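PDB 6IBU: Crh-like protein 5, which cleaves chitin and transfers it to 1,6-beta-glucan or to other chitin, cross-linking polysaccharides of the fungal cell wall through its GH16 domain. Local coordinates for residues N14-Y22 / D63-G71. Numbering follows the deposited sequence.
Sequences NKGLAASTY and DTDFYFFFG
Phe66 fits into a hollow shaped by Leu17 and Tyr22, at one end of the beta-sandwich (jelly roll) typical of GH16 enzymes, a worked case of one isolated beta bridge beside which a large ring is packed. The bridge joins Gly16 to Tyr67: Tyr67 N donates to Lys15 O at 2.9 Å, and Leu17 N returns a bond to Tyr67 O. From this short pairing the neighbouring aromatics Phe66 and Tyr67 diverge to separate pockets.

With CG between its backbone N and carbonyl carbon (chi1 51°), Phe66 runs alongside Leu17, both side chains pointing the same way. Leu17 CD1 sits almost centrally over one face, 4.2 Å from the Phe66 ring centroid, and Thr64 CB covers the opposite face, so the ring is sandwiched between two aliphatic groups. The edge of Phe66 meets the face of Tyr22, CZ lying over the centre of the Tyr22 ring, planes 57° apart, while Ile221 of strand 212-223 adds to the packing around Phe66 and Leu17. Thr64 OG1 also donates to Phe66 O at 2.8 Å, a bond within the segment 63-71. That segment begins in strand 61-64, where Asp63 salt-bridges Arg182, a chitin-binding residue.

On the other side of the bridge the fit is flat against flat. The Asn14 amide stacks over the Tyr67 ring, planes only 14° apart, and its CB adds a CH-pi contact to the same face. Asp94 fixes the polar ends of both, accepting from Asn14 ND2 through one carboxylate oxygen and hydrogen-bonding Tyr67 OH through the other. Asn14 ND2 rests 3.4 Å from Tyr67 CZ, over the ring face.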
loop_
_atom_site.group_PDB
_atom_site.type_symbol
_atom_site.label_atom_id
_atom_site.label_comp_id
_atom_site.label_asym_id
_atom_site.label_seq_id
_atom_site.Cartn_x
_atom_site.Cartn_y
_atom_site.Cartn_z
ATOM N N ASN A 14 12.604 10.963 -8.068
ATOM C CA ASN A 14 11.269 10.327 -8.176
ATOM C C ASN A 14 10.379 11.259 -8.998
ATOM O O ASN A 14 10.387 12.446 -8.715
ATOM C CB ASN A 14 10.616 10.091 -6.810
ATOM C CG ASN A 14 11.361 9.117 -5.917
ATOM O OD1 ASN A 14 11.486 9.356 -4.717
ATOM N ND2 ASN A 14 11.815 8.003 -6.463
ATOM N N LYS A 15 9.658 10.732 -9.986
ATOM C CA LYS A 15 8.589 11.484 -10.681
ATOM C C LYS A 15 7.544 11.876 -9.641
ATOM O O LYS A 15 7.133 11.001 -8.857
ATOM C CB LYS A 15 7.963 10.633 -11.781
ATOM C CG LYS A 15 6.824 11.302 -12.531
ATOM C CD LYS A 15 6.420 10.512 -13.777
ATOM C CE LYS A 15 5.471 11.264 -14.692
ATOM N NZ LYS A 15 6.188 12.226 -15.566
ATOM N N GLY A 16 7.129 13.140 -9.651
ATOM C CA GLY A 16 6.222 13.712 -8.645
ATOM C C GLY A 16 4.808 13.819 -9.170
ATOM O O GLY A 16 4.635 13.907 -10.380
ATOM N N LEU A 17 3.826 13.796 -8.281
ATOM C CA LEU A 17 2.446 14.188 -8.613
ATOM C C LEU A 17 2.416 15.718 -8.541
ATOM O O LEU A 17 2.430 16.276 -7.413
ATOM C CB LEU A 17 1.506 13.528 -7.608
ATOM C CG LEU A 17 0.060 13.981 -7.656
ATOM C CD1 LEU A 17 -0.542 13.664 -9.010
ATOM C CD2 LEU A 17 -0.748 13.319 -6.566
ATOM N N ALA A 18 2.455 16.385 -9.696
ATOM C CA ALA A 18 2.516 17.860 -9.784
ATOM C C ALA A 18 1.095 18.419 -9.676
ATOM O O ALA A 18 0.677 19.233 -10.507
ATOM C CB ALA A 18 3.223 18.273 -11.049
ATOM N N ALA A 19 0.369 17.973 -8.662
ATOM C CA ALA A 19 -1.017 18.392 -8.378
ATOM C C ALA A 19 -1.277 18.227 -6.883
ATOM O O ALA A 19 -0.562 17.453 -6.230
ATOM C CB ALA A 19 -1.978 17.579 -9.206
ATOM N N SER A 20 -2.267 18.935 -6.358
ATOM C CA SER A 20 -2.623 18.800 -4.928
ATOM C C SER A 20 -3.560 17.599 -4.759
ATOM O O SER A 20 -3.579 17.027 -3.669
ATOM C CB SER A 20 -3.171 20.084 -4.367
ATOM O OG SER A 20 -4.517 20.262 -4.759
ATOM N N THR A 21 -4.278 17.204 -5.816
ATOM C CA THR A 21 -5.280 16.102 -5.777
ATOM C C THR A 21 -5.164 15.200 -7.009
ATOM O O THR A 21 -5.008 15.721 -8.109
ATOM C CB THR A 21 -6.694 16.668 -5.675
ATOM O OG1 THR A 21 -6.810 17.293 -4.398
ATOM C CG2 THR A 21 -7.762 15.607 -5.796
ATOM N N TYR A 22 -5.259 13.888 -6.808
ATOM C CA TYR A 22 -5.431 12.865 -7.874
ATOM C C TYR A 22 -6.607 11.965 -7.491
ATOM O O TYR A 22 -6.666 11.523 -6.369
ATOM C CB TYR A 22 -4.152 12.062 -8.064
ATOM C CG TYR A 22 -4.356 10.846 -8.914
ATOM C CD1 TYR A 22 -4.259 10.932 -10.291
ATOM C CD2 TYR A 22 -4.694 9.629 -8.351
ATOM C CE1 TYR A 22 -4.454 9.828 -11.098
ATOM C CE2 TYR A 22 -4.898 8.513 -9.140
ATOM C CZ TYR A 22 -4.797 8.621 -10.516
ATOM O OH TYR A 22 -5.025 7.531 -11.294
ATOM N N ASP A 63 1.061 0.094 -9.621
ATOM C CA ASP A 63 1.798 1.185 -8.939
ATOM C C ASP A 63 1.442 2.507 -9.617
ATOM O O ASP A 63 1.336 2.522 -10.859
ATOM C CB ASP A 63 3.303 1.029 -9.106
ATOM C CG ASP A 63 3.919 -0.097 -8.317
ATOM O OD1 ASP A 63 3.258 -0.569 -7.382
ATOM O OD2 ASP A 63 5.069 -0.465 -8.637
ATOM N N THR A 64 1.311 3.586 -8.851
ATOM C CA THR A 64 1.242 4.957 -9.403
ATOM C C THR A 64 2.583 5.251 -10.075
ATOM O O THR A 64 3.621 4.840 -9.556
ATOM C CB THR A 64 0.876 5.997 -8.337
ATOM O OG1 THR A 64 1.779 5.929 -7.234
ATOM C CG2 THR A 64 -0.540 5.837 -7.840
ATOM N N ASP A 65 2.544 5.901 -11.226
ATOM C CA ASP A 65 3.752 6.401 -11.932
ATOM C C ASP A 65 4.435 7.442 -11.042
ATOM O O ASP A 65 5.660 7.457 -11.001
ATOM C CB ASP A 65 3.398 7.041 -13.276
ATOM C CG ASP A 65 2.993 6.071 -14.363
ATOM O OD1 ASP A 65 3.248 4.845 -14.217
ATOM O OD2 ASP A 65 2.403 6.552 -15.347
ATOM N N PHE A 66 3.650 8.215 -10.302
ATOM C CA PHE A 66 4.099 9.359 -9.479
ATOM C C PHE A 66 4.286 8.937 -8.023
ATOM O O PHE A 66 3.750 7.899 -7.587
ATOM C CB PHE A 66 3.067 10.486 -9.537
ATOM C CG PHE A 66 1.669 10.017 -9.228
ATOM C CD1 PHE A 66 1.219 9.931 -7.922
ATOM C CD2 PHE A 66 0.808 9.633 -10.245
ATOM C CE1 PHE A 66 -0.073 9.524 -7.639
ATOM C CE2 PHE A 66 -0.482 9.206 -9.960
ATOM C CZ PHE A 66 -0.925 9.164 -8.659
ATOM N N TYR A 67 5.044 9.765 -7.303
ATOM C CA TYR A 67 5.222 9.746 -5.835
ATOM C C TYR A 67 4.561 11.007 -5.295
ATOM O O TYR A 67 4.533 11.991 -6.012
ATOM C CB TYR A 67 6.696 9.760 -5.433
ATOM C CG TYR A 67 7.451 8.516 -5.798
ATOM C CD1 TYR A 67 7.724 8.218 -7.124
ATOM C CD2 TYR A 67 7.943 7.661 -4.825
ATOM C CE1 TYR A 67 8.434 7.083 -7.477
ATOM C CE2 TYR A 67 8.653 6.518 -5.169
ATOM C CZ TYR A 67 8.900 6.232 -6.498
ATOM O OH TYR A 67 9.598 5.115 -6.833
ATOM N N PHE A 68 4.033 10.955 -4.084
ATOM C CA PHE A 68 3.531 12.138 -3.354
ATOM C C PHE A 68 4.308 12.227 -2.039
ATOM O O PHE A 68 4.853 11.219 -1.587
ATOM C CB PHE A 68 2.012 12.073 -3.244
ATOM C CG PHE A 68 1.452 11.067 -2.281
ATOM C CD1 PHE A 68 1.399 9.730 -2.608
ATOM C CD2 PHE A 68 0.873 11.486 -1.096
ATOM C CE1 PHE A 68 0.854 8.819 -1.718
ATOM C CE2 PHE A 68 0.342 10.571 -0.209
ATOM C CZ PHE A 68 0.321 9.242 -0.523
ATOM N N PHE A 69 4.421 13.436 -1.501
ATOM C CA PHE A 69 5.273 13.756 -0.336
ATOM C C PHE A 69 4.395 14.371 0.731
ATOM O O PHE A 69 4.190 15.601 0.706
ATOM C CB PHE A 69 6.394 14.699 -0.746
ATOM C CG PHE A 69 7.460 14.920 0.297
ATOM C CD1 PHE A 69 7.791 13.926 1.199
ATOM C CD2 PHE A 69 8.154 16.115 0.338
ATOM C CE1 PHE A 69 8.797 14.123 2.126
ATOM C CE2 PHE A 69 9.168 16.310 1.262
ATOM C CZ PHE A 69 9.487 15.311 2.147
ATOM N N PHE A 70 3.896 13.527 1.622
ATOM C CA PHE A 70 2.887 13.827 2.667
ATOM C C PHE A 70 1.541 14.053 2.000
ATOM O O PHE A 70 1.489 14.338 0.805
ATOM C CB PHE A 70 3.301 15.005 3.549
ATOM C CG PHE A 70 4.554 14.709 4.327
ATOM C CD1 PHE A 70 4.513 13.750 5.327
ATOM C CD2 PHE A 70 5.763 15.331 4.054
ATOM C CE1 PHE A 70 5.644 13.404 6.046
ATOM C CE2 PHE A 70 6.897 14.993 4.783
ATOM C CZ PHE A 70 6.835 14.034 5.779
ATOM N N GLY A 71 0.480 13.898 2.777
ATOM C CA GLY A 71 -0.899 14.126 2.325
ATOM C C GLY A 71 -1.775 12.946 2.697
ATOM O O GLY A 71 -1.843 12.595 3.886
#